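Local structure of putative HpcE protein (Mycolicibacterium smegmatis, 6V77) at residues Arg2-Asp7 and Gly60-Pro65; Leu68-Phe73 and Glu230-Asp235; Leu77-His82 and Gly240-Val245; Ala199-Glu204 and Pro251-Ala256. The protein is a zinc-containing protein of the fumarylacetoacetate hydrolase (FAH) family, built on mixed beta sheets, with two copies of the chain in the assembly. One frame throughout, in Å; residues are numbered along the deposited sequence.

In the fold
Along the chain contact 1 closes before the others open, whereas contacts 2, 3 and 4 cross one another, their segments alternating. Contacts 1 and 2, centres about 18 Å apart, reach the same large mixed sheet, through strands 2-6, 62-63 and 72-76. Contact 3 follows contact 2 along both chain paths, as the parallel strands 72-76 and 236-238 run on into its two segments; their centres are about 23 Å apart. Contact 4, its centre about 16 Å from that of contact 3, lies across the chain's centre from contact 2. Contacts 1 and 2 thus tie the N-terminal part to the large sheet, contact 3 borders the zinc site of Glu121, Glu123 and Asp152, and contact 4 fastens an outlying loop to the five-stranded sheet.

Contact 1 of 4, residues Arg2-Asp7 and Gly60-Pro65; sequences RLINLD and GTIGSP
Backbone bonds join the end of strand 2-6 to the short strand around 62-63 in antiparallel fashion. Asp7 N gives a nearly straight bond to Thr61 O (2.9 Å, 169°), in the plane of that carbonyl, and Gly63 N reaches Asn5 O at 2.8 Å from above its plane. Between them Leu6 and Ile62 form a non-hydrogen-bonded pair.

Two side chains add polar grips. Asn5, with CG anti to the backbone N (chi1 176°), turns its amide toward the partner chain, and ND2 donates to Ser64 O at 2.9 Å, the acceptor lying in the amide plane. Gly63 presents only hydrogen where a CB would collide with this ND2. Asp7 OD1 takes Thr61 N at 2.7 Å, approached from above the carboxylate plane.

Water 1 links Asn5 N to Gly63 O, and water 3 lies between Asp7 OD1 and Thr61 OG1.

On the face of Leu6 and Ile62, opposite the Asn5 side chain, Ile62 CG1 meets Leu6 CD2 (3.9 Å) with the chains side by side, while its CD1 meets that of Ile4 obliquely. The Asn5 and Asp7 side chains thus satisfy backbone groups, Ser64 O and Thr61 N, where the strand pairing runs out, so this short pairing does not rest on backbone bonds alone.

Contact 2 of 4, residues Leu68-Phe73 and Glu230-Asp235; sequences LPRQVF and ELYPGD
Arg70 CG and Tyr232 CG both stand anti to their carbonyl carbons, and a bend at chi3 of 83° folds the Arg70 guanidinium flat onto the tyrosine ring. The planes are 3° apart, and Arg70 CZ sits 3.8 Å from the centroid of the Tyr232 ring, almost on its normal: a stacked cation-pi pair. Water 5, at the guanidinium edge, takes a bond from NH1 and gives one to Pro233 O, whereas the buried NE has no polar partner.

Gln71 leaves its backbone in the same sense but runs extended beyond CG, alongside Asp235. Its NE2 makes two bonds, to Asp235 OD2 (2.8 Å, 162°), which lies in the amide plane, and to Glu230 O (2.8 Å). Within the type II turn 232-235, closed by Asp235 N to Tyr232 O, OD2 also accepts Tyr232 N, and OD1 receives the bent bond of Gln71 N (3.1 Å). Water 4 joins OD1 to Arg70 N and Pro233 O.

Beyond this network Leu231 CD2 presses obliquely on Phe73 CE2 (3.3 Å), while Asp235 OD2 lies at the edge of that ring. Ser102 of the second subunit bonds Gln71 OE1, and Phe100 of that subunit meets Phe73. The buried Asp235 carboxylate is thus satisfied largely by amide donors and water, which probably favours its ionised form, and the same glutamine ties the turn to the subunit interface.

Contact 3 of 4, residues Leu77-His82 and Gly240-Val245; sequences LNYDDH and GTPSGV. With SO4 (sulfate ion), chain O.
The buried His82, packed against 240-245, holds a sulfate ion on its NE2, while no direct hydrogen bond links the two segments. NE2 of His82 donates to SO4 O1 at 2.6 Å and 163°, with the anion at the ring edge; the sulfate, probably from the crystallisation liquor, is also hydrogen-bonded to Lys171, Arg156 and Gln159. ND1 is hydrogen-bonded to Glu85 OE2. With CG anti to the backbone N (chi1 176°), the imidazole offers one face to Thr241 CG2, which stands almost over its centre, 3.8 Å from the centroid. Val245 CG1 approaches His82 CE1 obliquely at 3.6 Å.

Tyr79, at the N-cap position of helix 80-85, packs alongside Pro242, whose ring lies over the tyrosine face with CB 4.0 Å from the centroid in a CH-pi contact. Water 7 bridges Tyr79 OH and Gly240 O, and water 6 passes from Asn78 N to Thr241 O. Gly240 CA lies 4.3 Å from Asn78 CB, at backbone angles that call for glycine, and its N bonds the zinc ligand Glu123.

Van der Waals packing and bridging water therefore hold the helix start against a loop bordering the metal site. Bonded to sulfate and to a carboxylate, His82 is probably doubly protonated and cationic.

Contact 4 of 4, residues Ala199-Glu204 and Pro251-Ala256; sequences AEINGE and PKRFLA
Ile201 lies over one face of the Arg253 guanidinium, its CD1 above the flat group and its CG2 3.6 Å from Arg253 NH2. The two side chains meet tip to tip. Arg253 gets there by holding CG anti to the backbone N (chi1 176°) and staying extended from CG to NE, so that the charged end reaches across from the loop to the turn closing strands 196-201 and 204-210.

That turn is a type I' hairpin turn from Ile201 to Glu204, closed by Ile201 N to Glu204 O at 2.9 Å and by Glu204 N to Ile201 O at 3.0 Å. Its far end carries Glu204, also extended, whose carboxylate points at the edge of the guanidinium. Glu204 OE2 and Arg253 NH1 are 3.7 Å apart, a long salt bridge with the two planes turned 41° from each other; Glu204 has a second conformer as well.

Beside this, Ile201 CD1 crosses Leu255 CD2 obliquely at 4.0 Å. Trp120 of strand 118-128 packs against Ile201, Arg253 and Leu255 alike, joining the hairpin and the loop to the large sheet. Asn202 turns its polar end to Glu260 N, at the start of strand 260-265, and to Asp259 just before it.

The hold on the loop is thus mostly van der Waals, an isoleucine against a guanidinium face and a leucine, while the long salt bridge to the exposed, two-conformer Glu204 probably adds only modest attraction.

Contact 1 of 4, residues Arg2-Asp7 and Gly60-Pro65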
loop_
_atom_site.group_PDB
_atom_site.type_symbol
_atom_site.label_atom_id
_atom_site.label_comp_id
_atom_site.label_asym_id
_atom_site.label_seq_id
_atom_site.Cartn_x
_atom_site.Cartn_y
_atom_site.Cartn_z
ATOM N N ARG B 2 -26.442 -1.666 3.467
ATOM C CA ARG B 2 -25.672 -0.992 2.427
ATOM C C ARG B 2 -25.170 0.335 2.958
ATOM O O ARG B 2 -25.906 1.061 3.628
ATOM C CB ARG B 2 -26.516 -0.773 1.152
ATOM C CG ARG B 2 -26.852 -2.052 0.438
ATOM C CD ARG B 2 -27.762 -1.845 -0.790
ATOM N NE ARG B 2 -27.950 -3.128 -1.450
ATOM C CZ ARG B 2 -27.506 -3.422 -2.666
ATOM N NH1 ARG B 2 -26.874 -2.504 -3.397
ATOM N NH2 ARG B 2 -27.693 -4.631 -3.143
ATOM N N LEU B 3 -23.922 0.664 2.626
ATOM C CA LEU B 3 -23.273 1.899 3.043
ATOM C C LEU B 3 -22.826 2.668 1.805
ATOM O O LEU B 3 -22.502 2.070 0.771
ATOM C CB LEU B 3 -22.038 1.634 3.930
ATOM C CG LEU B 3 -22.259 0.793 5.198
ATOM C CD1 LEU B 3 -20.958 0.689 5.975
ATOM C CD2 LEU B 3 -23.323 1.442 6.022
ATOM N N ILE B 4 -22.799 3.995 1.921
ATOM C CA ILE B 4 -22.344 4.854 0.831
ATOM C C ILE B 4 -21.608 6.042 1.440
ATOM O O ILE B 4 -22.036 6.612 2.451
ATOM C CB ILE B 4 -23.513 5.291 -0.078
ATOM C CG1 ILE B 4 -23.003 6.026 -1.337
ATOM C CG2 ILE B 4 -24.546 6.113 0.680
ATOM C CD1 ILE B 4 -24.132 6.336 -2.341
ATOM N N ASN B 5 -20.485 6.386 0.831
ATOM C CA ASN B 5 -19.645 7.504 1.243
ATOM C C ASN B 5 -20.075 8.710 0.412
ATOM O O ASN B 5 -19.950 8.692 -0.811
ATOM C CB ASN B 5 -18.173 7.131 1.013
ATOM C CG ASN B 5 -17.209 8.265 1.310
ATOM O OD1 ASN B 5 -17.612 9.312 1.810
ATOM N ND2 ASN B 5 -15.925 8.068 0.972
ATOM N N LEU B 6 -20.645 9.724 1.060
ATOM C CA LEU B 6 -21.112 10.922 0.370
ATOM C C LEU B 6 -20.346 12.118 0.905
ATOM O O LEU B 6 -20.434 12.426 2.100
ATOM C CB LEU B 6 -22.619 11.129 0.550
ATOM C CG LEU B 6 -23.497 10.047 -0.084
ATOM C CD1 LEU B 6 -24.948 10.244 0.364
ATOM C CD2 LEU B 6 -23.376 10.090 -1.615
ATOM N N ASP B 7 -19.606 12.786 0.014
ATOM C CA ASP B 7 -18.754 13.914 0.384
ATOM C C ASP B 7 -17.884 13.576 1.595
ATOM O O ASP B 7 -17.713 14.385 2.508
ATOM C CB ASP B 7 -19.589 15.166 0.648
ATOM C CG ASP B 7 -20.207 15.726 -0.609
ATOM O OD1 ASP B 7 -19.668 15.475 -1.716
ATOM O OD2 ASP B 7 -21.226 16.444 -0.489
ATOM N N GLY B 60 -24.230 14.744 -3.173
ATOM C CA GLY B 60 -22.800 14.874 -2.977
ATOM C C GLY B 60 -22.023 13.890 -3.837
ATOM O O GLY B 60 -22.580 13.044 -4.539
ATOM N N THR B 61 -20.702 14.031 -3.762
ATOM C CA THR B 61 -19.795 13.121 -4.446
ATOM C C THR B 61 -19.866 11.748 -3.801
ATOM O O THR B 61 -19.677 11.628 -2.591
ATOM C CB THR B 61 -18.355 13.628 -4.357
ATOM O OG1 THR B 61 -18.248 14.928 -4.949
ATOM C CG2 THR B 61 -17.401 12.663 -5.062
ATOM N N ILE B 62 -20.097 10.710 -4.602
ATOM C CA ILE B 62 -20.001 9.345 -4.094
ATOM C C ILE B 62 -18.526 8.973 -4.046
ATOM O O ILE B 62 -17.864 8.886 -5.085
ATOM C CB ILE B 62 -20.794 8.354 -4.961
ATOM C CG1 ILE B 62 -22.274 8.750 -5.059
ATOM C CG2 ILE B 62 -20.623 6.938 -4.409
ATOM C CD1 ILE B 62 -23.158 7.739 -5.840
ATOM N N GLY B 63 -18.000 8.773 -2.834
ATOM C CA GLY B 63 -16.626 8.347 -2.665
ATOM C C GLY B 63 -16.513 6.840 -2.589
ATOM O O GLY B 63 -17.504 6.108 -2.578
ATOM N N SER B 64 -15.270 6.366 -2.540
ATOM C CA SER B 64 -15.081 4.947 -2.279
ATOM C C SER B 64 -15.664 4.606 -0.914
ATOM O O SER B 64 -15.505 5.382 0.042
ATOM C CB SER B 64 -13.602 4.566 -2.301
ATOM O OG SER B 64 -13.448 3.273 -1.728
ATOM N N PRO B 65 -16.339 3.460 -0.774
ATOM C CA PRO B 65 -16.786 3.052 0.565
ATOM C C PRO B 65 -15.628 2.751 1.509
ATOM O O PRO B 65 -15.834 2.729 2.727
ATOM C CB PRO B 65 -17.648 1.805 0.297
ATOM C CG PRO B 65 -17.212 1.313 -1.061
ATOM C CD PRO B 65 -16.736 2.517 -1.837
HETATM O O HOH W 1 -19.456 4.716 -1.219
HETATM O O HOH W 2 -17.299 11.245 -1.008
HETATM O O HOH W 3 -17.130 16.737 -2.473
#

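Contact 2 of 4, residues Leu68-Phe73 and Glu230-Asp235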
loop_
_atom_site.group_PDB
_atom_site.type_symbol
_atom_site.label_atom_id
_atom_site.label_comp_id
_atom_site.label_asym_id
_atom_site.label_seq_id
_atom_site.Cartn_x
_atom_site.Cartn_y
_atom_site.Cartn_z
ATOM N N LEU B 68 -9.547 5.054 2.431
ATOM C CA LEU B 68 -8.159 5.095 2.915
ATOM C C LEU B 68 -7.772 3.772 3.581
ATOM O O LEU B 68 -7.415 3.728 4.768
ATOM C CB LEU B 68 -7.955 6.278 3.862
ATOM C CG LEU B 68 -6.485 6.583 4.225
ATOM C CD1 LEU B 68 -5.571 6.757 3.002
ATOM C CD2 LEU B 68 -6.366 7.790 5.148
ATOM N N PRO B 69 -7.791 2.674 2.826
ATOM C CA PRO B 69 -7.393 1.390 3.406
ATOM C C PRO B 69 -5.913 1.412 3.777
ATOM O O PRO B 69 -5.090 2.003 3.083
ATOM C CB PRO B 69 -7.684 0.376 2.293
ATOM C CG PRO B 69 -7.668 1.211 1.011
ATOM C CD PRO B 69 -8.172 2.562 1.400
ATOM N N ARG B 70 -5.589 0.762 4.899
ATOM C CA ARG B 70 -4.184 0.641 5.281
ATOM C C ARG B 70 -3.399 -0.199 4.280
ATOM O O ARG B 70 -2.226 0.090 4.007
ATOM C CB ARG B 70 -4.099 0.053 6.687
ATOM C CG ARG B 70 -4.606 1.053 7.703
ATOM C CD ARG B 70 -4.977 0.393 9.021
ATOM N NE ARG B 70 -3.811 0.194 9.855
ATOM C CZ ARG B 70 -3.876 -0.195 11.131
ATOM N NH1 ARG B 70 -5.056 -0.417 11.704
ATOM N NH2 ARG B 70 -2.765 -0.358 11.836
ATOM N N GLN B 71 -4.018 -1.258 3.751
ATOM C CA GLN B 71 -3.383 -2.147 2.792
ATOM C C GLN B 71 -4.382 -2.406 1.680
ATOM O O GLN B 71 -5.571 -2.582 1.959
ATOM C CB GLN B 71 -2.977 -3.482 3.433
ATOM C CG GLN B 71 -1.963 -3.292 4.562
ATOM C CD GLN B 71 -1.665 -4.576 5.331
ATOM O OE1 GLN B 71 -0.492 -4.899 5.570
ATOM N NE2 GLN B 71 -2.711 -5.311 5.723
ATOM N N VAL B 72 -3.894 -2.418 0.438
ATOM C CA VAL B 72 -4.700 -2.751 -0.743
ATOM C C VAL B 72 -4.054 -3.953 -1.399
ATOM O O VAL B 72 -2.883 -3.892 -1.807
ATOM C CB VAL B 72 -4.753 -1.588 -1.744
ATOM C CG1 VAL B 72 -5.512 -2.016 -3.014
ATOM C CG2 VAL B 72 -5.359 -0.345 -1.108
ATOM N N PHE B 73 -4.814 -5.018 -1.556
ATOM C CA PHE B 73 -4.322 -6.214 -2.224
ATOM C C PHE B 73 -5.011 -6.341 -3.566
ATOM O O PHE B 73 -6.240 -6.411 -3.627
ATOM C CB PHE B 73 -4.586 -7.445 -1.369
ATOM C CG PHE B 73 -3.974 -7.325 -0.029
ATOM C CD1 PHE B 73 -2.628 -7.584 0.151
ATOM C CD2 PHE B 73 -4.724 -6.857 1.042
ATOM C CE1 PHE B 73 -2.018 -7.446 1.402
ATOM C CE2 PHE B 73 -4.126 -6.728 2.325
ATOM C CZ PHE B 73 -2.768 -6.997 2.490
ATOM N N GLU B 230 -0.640 -9.335 8.153
ATOM C CA GLU B 230 -1.802 -9.112 9.015
ATOM C C GLU B 230 -2.814 -8.279 8.237
ATOM O O GLU B 230 -2.544 -7.122 7.915
ATOM C CB GLU B 230 -1.417 -8.403 10.311
ATOM C CG GLU B 230 -2.628 -8.184 11.262
ATOM C CD GLU B 230 -2.261 -7.359 12.489
ATOM O OE1 GLU B 230 -1.068 -7.039 12.675
ATOM O OE2 GLU B 230 -3.176 -7.014 13.265
ATOM N N LEU B 231 -3.974 -8.860 7.933
ATOM C CA LEU B 231 -5.058 -8.052 7.371
ATOM C C LEU B 231 -5.620 -7.124 8.445
ATOM O O LEU B 231 -5.635 -7.456 9.638
ATOM C CB LEU B 231 -6.164 -8.947 6.816
ATOM C CG LEU B 231 -5.735 -9.858 5.666
ATOM C CD1 LEU B 231 -6.913 -10.658 5.165
ATOM C CD2 LEU B 231 -5.200 -9.005 4.512
ATOM N N TYR B 232 -6.045 -5.928 8.026
ATOM C CA TYR B 232 -6.654 -4.981 8.946
ATOM C C TYR B 232 -8.110 -4.744 8.577
ATOM O O TYR B 232 -8.474 -4.830 7.405
ATOM C CB TYR B 232 -5.965 -3.612 8.931
ATOM C CG TYR B 232 -4.532 -3.629 9.340
ATOM C CD1 TYR B 232 -4.186 -3.948 10.627
ATOM C CD2 TYR B 232 -3.522 -3.305 8.425
ATOM C CE1 TYR B 232 -2.859 -3.948 11.035
ATOM C CE2 TYR B 232 -2.184 -3.299 8.823
ATOM C CZ TYR B 232 -1.872 -3.632 10.135
ATOM O OH TYR B 232 -0.563 -3.653 10.578
ATOM N N PRO B 233 -8.956 -4.413 9.554
ATOM C CA PRO B 233 -10.293 -3.906 9.222
ATOM C C PRO B 233 -10.164 -2.722 8.276
ATOM O O PRO B 233 -9.279 -1.875 8.434
ATOM C CB PRO B 233 -10.861 -3.484 10.579
ATOM C CG PRO B 233 -10.055 -4.290 11.593
ATOM C CD PRO B 233 -8.684 -4.400 11.004
ATOM N N GLY B 234 -11.035 -2.682 7.269
ATOM C CA GLY B 234 -10.998 -1.620 6.285
ATOM C C GLY B 234 -10.051 -1.843 5.116
ATOM O O GLY B 234 -10.099 -1.063 4.149
ATOM N N ASP B 235 -9.231 -2.897 5.143
ATOM C CA ASP B 235 -8.390 -3.224 3.990
ATOM C C ASP B 235 -9.251 -3.610 2.788
ATOM O O ASP B 235 -10.371 -4.106 2.926
ATOM C CB ASP B 235 -7.441 -4.396 4.293
ATOM C CG ASP B 235 -6.223 -3.994 5.124
ATOM O OD1 ASP B 235 -6.050 -2.793 5.437
ATOM O OD2 ASP B 235 -5.445 -4.915 5.468
HETATM O O HOH W 4 -7.388 -0.769 6.634
HETATM O O HOH W 5 -7.654 -0.718 10.510
#

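Contact 3 of 4, residues Leu77-His82 and Gly240-Val245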
loop_
_atom_site.group_PDB
_atom_site.type_symbol
_atom_site.label_atom_id
_atom_site.label_comp_id
_atom_site.label_asym_id
_atom_site.label_seq_id
_atom_site.Cartn_x
_atom_site.Cartn_y
_atom_site.Cartn_z
ATOM N N LEU B 77 -4.476 -12.569 -12.581
ATOM C CA LEU B 77 -4.836 -13.872 -13.140
ATOM C C LEU B 77 -5.642 -14.745 -12.190
ATOM O O LEU B 77 -5.137 -15.765 -11.711
ATOM C CB LEU B 77 -3.577 -14.628 -13.563
ATOM C CG LEU B 77 -2.615 -13.825 -14.444
ATOM C CD1 LEU B 77 -1.412 -14.669 -14.816
ATOM C CD2 LEU B 77 -3.312 -13.287 -15.693
ATOM N N ASN B 78 -6.885 -14.362 -11.899
ATOM C CA ASN B 78 -7.708 -15.123 -10.965
ATOM C C ASN B 78 -9.010 -15.597 -11.601
ATOM O O ASN B 78 -9.941 -15.984 -10.894
ATOM C CB ASN B 78 -7.974 -14.308 -9.691
ATOM C CG ASN B 78 -8.387 -15.183 -8.517
ATOM O OD1 ASN B 78 -8.243 -16.404 -8.563
ATOM N ND2 ASN B 78 -8.891 -14.560 -7.455
ATOM N N TYR B 79 -9.085 -15.582 -12.933
ATOM C CA TYR B 79 -10.104 -16.288 -13.700
ATOM C C TYR B 79 -9.353 -17.008 -14.810
ATOM O O TYR B 79 -8.446 -16.427 -15.412
ATOM C CB TYR B 79 -11.150 -15.335 -14.316
ATOM C CG TYR B 79 -12.067 -14.617 -13.338
ATOM C CD1 TYR B 79 -13.421 -14.954 -13.255
ATOM C CD2 TYR B 79 -11.586 -13.584 -12.516
ATOM C CE1 TYR B 79 -14.278 -14.297 -12.379
ATOM C CE2 TYR B 79 -12.436 -12.925 -11.620
ATOM C CZ TYR B 79 -13.780 -13.285 -11.568
ATOM O OH TYR B 79 -14.632 -12.639 -10.701
ATOM N N ASP B 80 -9.696 -18.269 -15.065
ATOM C CA ASP B 80 -8.873 -19.051 -15.985
ATOM C C ASP B 80 -8.837 -18.425 -17.370
ATOM O O ASP B 80 -7.779 -18.379 -18.008
ATOM C CB ASP B 80 -9.372 -20.488 -16.091
ATOM C CG ASP B 80 -8.392 -21.379 -16.844
ATOM O OD1 ASP B 80 -7.170 -21.259 -16.589
ATOM O OD2 ASP B 80 -8.834 -22.192 -17.688
ATOM N N ASP B 81 -9.978 -17.942 -17.854
ATOM C CA ASP B 81 -10.012 -17.416 -19.211
ATOM C C ASP B 81 -9.267 -16.090 -19.318
ATOM O O ASP B 81 -8.764 -15.757 -20.393
ATOM C CB ASP B 81 -11.459 -17.286 -19.671
ATOM C CG ASP B 81 -12.157 -18.629 -19.739
ATOM O OD1 ASP B 81 -11.451 -19.663 -19.804
ATOM O OD2 ASP B 81 -13.406 -18.649 -19.721
ATOM N N HIS B 82 -9.156 -15.329 -18.218
ATOM C CA HIS B 82 -8.314 -14.140 -18.266
ATOM C C HIS B 82 -6.837 -14.522 -18.239
ATOM O O HIS B 82 -6.018 -13.893 -18.916
ATOM C CB HIS B 82 -8.629 -13.182 -17.117
ATOM C CG HIS B 82 -7.711 -11.996 -17.072
ATOM N ND1 HIS B 82 -7.590 -11.116 -18.129
ATOM C CD2 HIS B 82 -6.841 -11.569 -16.123
ATOM C CE1 HIS B 82 -6.701 -10.186 -17.825
ATOM N NE2 HIS B 82 -6.233 -10.435 -16.614
ATOM N N GLY B 240 -9.637 -9.735 -8.707
ATOM C CA GLY B 240 -9.259 -10.209 -10.028
ATOM C C GLY B 240 -10.338 -9.961 -11.065
ATOM O O GLY B 240 -11.485 -9.690 -10.703
ATOM N N THR B 241 -9.979 -10.028 -12.354
ATOM C CA THR B 241 -10.940 -9.741 -13.412
ATOM C C THR B 241 -11.137 -10.940 -14.340
ATOM O O THR B 241 -10.186 -11.676 -14.625
ATOM C CB THR B 241 -10.505 -8.528 -14.260
ATOM O OG1 THR B 241 -11.626 -8.048 -15.003
ATOM C CG2 THR B 241 -9.380 -8.871 -15.221
ATOM N N PRO B 242 -12.352 -11.143 -14.840
ATOM C CA PRO B 242 -12.607 -12.210 -15.815
ATOM C C PRO B 242 -12.050 -11.839 -17.191
ATOM O O PRO B 242 -11.441 -10.785 -17.388
ATOM C CB PRO B 242 -14.140 -12.322 -15.836
ATOM C CG PRO B 242 -14.629 -10.968 -15.419
ATOM C CD PRO B 242 -13.582 -10.440 -14.437
ATOM N N SER B 243 -12.261 -12.732 -18.141
ATOM C CA SER B 243 -11.732 -12.525 -19.486
ATOM C C SER B 243 -12.461 -11.379 -20.192
ATOM O O SER B 243 -13.477 -10.851 -19.721
ATOM C CB SER B 243 -11.842 -13.803 -20.303
ATOM O OG SER B 243 -13.197 -14.057 -20.634
ATOM N N GLY B 244 -11.932 -11.000 -21.354
ATOM C CA GLY B 244 -12.487 -9.907 -22.125
ATOM C C GLY B 244 -11.705 -8.614 -22.046
ATOM O O GLY B 244 -12.124 -7.617 -22.661
ATOM N N VAL B 245 -10.575 -8.582 -21.337
ATOM C CA VAL B 245 -9.830 -7.328 -21.296
ATOM C C VAL B 245 -9.302 -6.998 -22.693
ATOM O O VAL B 245 -9.174 -7.862 -23.573
ATOM C CB VAL B 245 -8.690 -7.365 -20.263
ATOM C CG1 VAL B 245 -9.206 -7.877 -18.930
ATOM C CG2 VAL B 245 -7.493 -8.178 -20.770
HETATM S S SO4 O . -3.815 -8.428 -14.449
HETATM O O1 SO4 O . -4.184 -9.392 -15.480
HETATM O O2 SO4 O . -3.534 -7.114 -15.029
HETATM O O3 SO4 O . -4.899 -8.274 -13.475
HETATM O O4 SO4 O . -2.644 -8.926 -13.729
HETATM O O HOH W 6 -7.844 -12.200 -13.098
HETATM O O HOH W 7 -13.632 -10.473 -9.200
#

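Contact 4 of 4, residues Ala199-Glu204 and Pro251-Ala256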
loop_
_atom_site.group_PDB
_atom_site.type_symbol
_atom_site.label_atom_id
_atom_site.label_comp_id
_atom_site.label_asym_id
_atom_site.label_seq_id
_atom_site.Cartn_x
_atom_site.Cartn_y
_atom_site.Cartn_z
ATOM N N ALA B 199 -18.820 -5.729 -17.824
ATOM C CA ALA B 199 -18.458 -4.382 -18.233
ATOM C C ALA B 199 -18.875 -4.217 -19.678
ATOM O O ALA B 199 -18.873 -5.187 -20.442
ATOM C CB ALA B 199 -16.954 -4.106 -18.096
ATOM N N GLU B 200 -19.246 -2.984 -20.036
ATOM C CA GLU B 200 -19.639 -2.633 -21.399
ATOM C C GLU B 200 -18.934 -1.344 -21.794
ATOM O O GLU B 200 -18.699 -0.469 -20.955
ATOM C CB GLU B 200 -21.170 -2.446 -21.539
ATOM C CG GLU B 200 -21.942 -3.659 -21.089
ATOM C CD GLU B 200 -23.370 -3.347 -20.704
ATOM O OE1 GLU B 200 -23.773 -2.162 -20.758
ATOM O OE2 GLU B 200 -24.084 -4.305 -20.344
ATOM N N ILE B 201 -18.583 -1.234 -23.078
ATOM C CA ILE B 201 -17.977 -0.030 -23.618
ATOM C C ILE B 201 -18.906 0.473 -24.711
ATOM O O ILE B 201 -19.215 -0.268 -25.653
ATOM C CB ILE B 201 -16.574 -0.283 -24.185
ATOM C CG1 ILE B 201 -15.639 -0.747 -23.072
ATOM C CG2 ILE B 201 -16.046 0.982 -24.847
ATOM C CD1 ILE B 201 -14.257 -1.029 -23.568
ATOM N N ASN B 202 -19.378 1.711 -24.559
ATOM C CA ASN B 202 -20.324 2.307 -25.491
ATOM C C ASN B 202 -21.507 1.373 -25.738
ATOM O O ASN B 202 -22.007 1.240 -26.856
ATOM C CB ASN B 202 -19.610 2.692 -26.781
ATOM C CG ASN B 202 -18.419 3.591 -26.514
ATOM O OD1 ASN B 202 -18.433 4.377 -25.565
ATOM N ND2 ASN B 202 -17.376 3.469 -27.333
ATOM N N GLY B 203 -21.941 0.692 -24.672
ATOM C CA GLY B 203 -23.119 -0.157 -24.742
ATOM C C GLY B 203 -22.898 -1.570 -25.251
ATOM O O GLY B 203 -23.866 -2.332 -25.347
ATOM N N GLU B 204 -21.667 -1.951 -25.570
ATOM C CA GLU B 204 -21.341 -3.284 -26.066
ATOM C C GLU B 204 -20.643 -4.057 -24.953
ATOM O O GLU B 204 -19.685 -3.552 -24.365
ATOM C CB GLU B 204 -20.436 -3.189 -27.300
ATOM C CG GLU B 204 -19.519 -4.394 -27.544
ATOM C CD GLU B 204 -18.410 -4.113 -28.564
ATOM O OE1 GLU B 204 -18.428 -3.039 -29.198
ATOM O OE2 GLU B 204 -17.513 -4.968 -28.726
ATOM N N PRO B 251 -7.867 -7.584 -32.946
ATOM C CA PRO B 251 -6.655 -6.926 -32.445
ATOM C C PRO B 251 -6.823 -6.422 -31.007
ATOM O O PRO B 251 -7.941 -6.426 -30.474
ATOM C CB PRO B 251 -6.484 -5.753 -33.401
ATOM C CG PRO B 251 -7.885 -5.361 -33.698
ATOM C CD PRO B 251 -8.680 -6.659 -33.752
ATOM N N LYS B 252 -5.725 -6.036 -30.370
ATOM C CA LYS B 252 -5.846 -5.447 -29.044
ATOM C C LYS B 252 -6.632 -4.142 -29.135
ATOM O O LYS B 252 -6.543 -3.407 -30.127
ATOM C CB LYS B 252 -4.459 -5.209 -28.439
ATOM C CG LYS B 252 -3.700 -6.487 -28.119
ATOM C CD LYS B 252 -2.260 -6.181 -27.700
ATOM C CE LYS B 252 -1.634 -7.341 -26.940
ATOM N NZ LYS B 252 -1.952 -8.673 -27.530
ATOM N N ARG B 253 -7.449 -3.882 -28.118
ATOM C CA ARG B 253 -8.280 -2.686 -28.074
ATOM C C ARG B 253 -8.096 -2.020 -26.723
ATOM O O ARG B 253 -8.118 -2.702 -25.701
ATOM C CB ARG B 253 -9.756 -3.029 -28.273
ATOM C CG ARG B 253 -10.689 -1.844 -28.148
ATOM C CD ARG B 253 -12.126 -2.301 -27.939
ATOM N NE ARG B 253 -13.054 -1.182 -28.032
ATOM C CZ ARG B 253 -14.377 -1.300 -28.009
ATOM N NH1 ARG B 253 -14.945 -2.495 -27.885
ATOM N NH2 ARG B 253 -15.134 -0.216 -28.110
ATOM N N PHE B 254 -7.923 -0.703 -26.704
ATOM C CA PHE B 254 -7.799 -0.016 -25.425
ATOM C C PHE B 254 -8.778 1.146 -25.373
ATOM O O PHE B 254 -9.381 1.539 -26.383
ATOM C CB PHE B 254 -6.347 0.430 -25.199
ATOM C CG PHE B 254 -5.395 -0.719 -25.188
ATOM C CD1 PHE B 254 -5.388 -1.606 -24.120
ATOM C CD2 PHE B 254 -4.567 -0.969 -26.265
ATOM C CE1 PHE B 254 -4.538 -2.702 -24.106
ATOM C CE2 PHE B 254 -3.704 -2.065 -26.254
ATOM C CZ PHE B 254 -3.696 -2.928 -25.162
ATOM N N LEU B 255 -8.957 1.683 -24.172
ATOM C CA LEU B 255 -9.888 2.789 -24.002
ATOM C C LEU B 255 -9.422 4.001 -24.806
ATOM O O LEU B 255 -8.221 4.287 -24.909
ATOM C CB LEU B 255 -10.031 3.125 -22.515
ATOM C CG LEU B 255 -10.764 2.012 -21.768
ATOM C CD1 LEU B 255 -10.414 2.073 -20.256
ATOM C CD2 LEU B 255 -12.266 2.103 -22.011
ATOM N N ALA B 256 -10.370 4.672 -25.441
ATOM C CA ALA B 256 -10.069 5.814 -26.285
ATOM C C ALA B 256 -10.827 7.022 -25.765
ATOM O O ALA B 256 -11.819 6.869 -25.049
ATOM C CB ALA B 256 -10.451 5.531 -27.747
#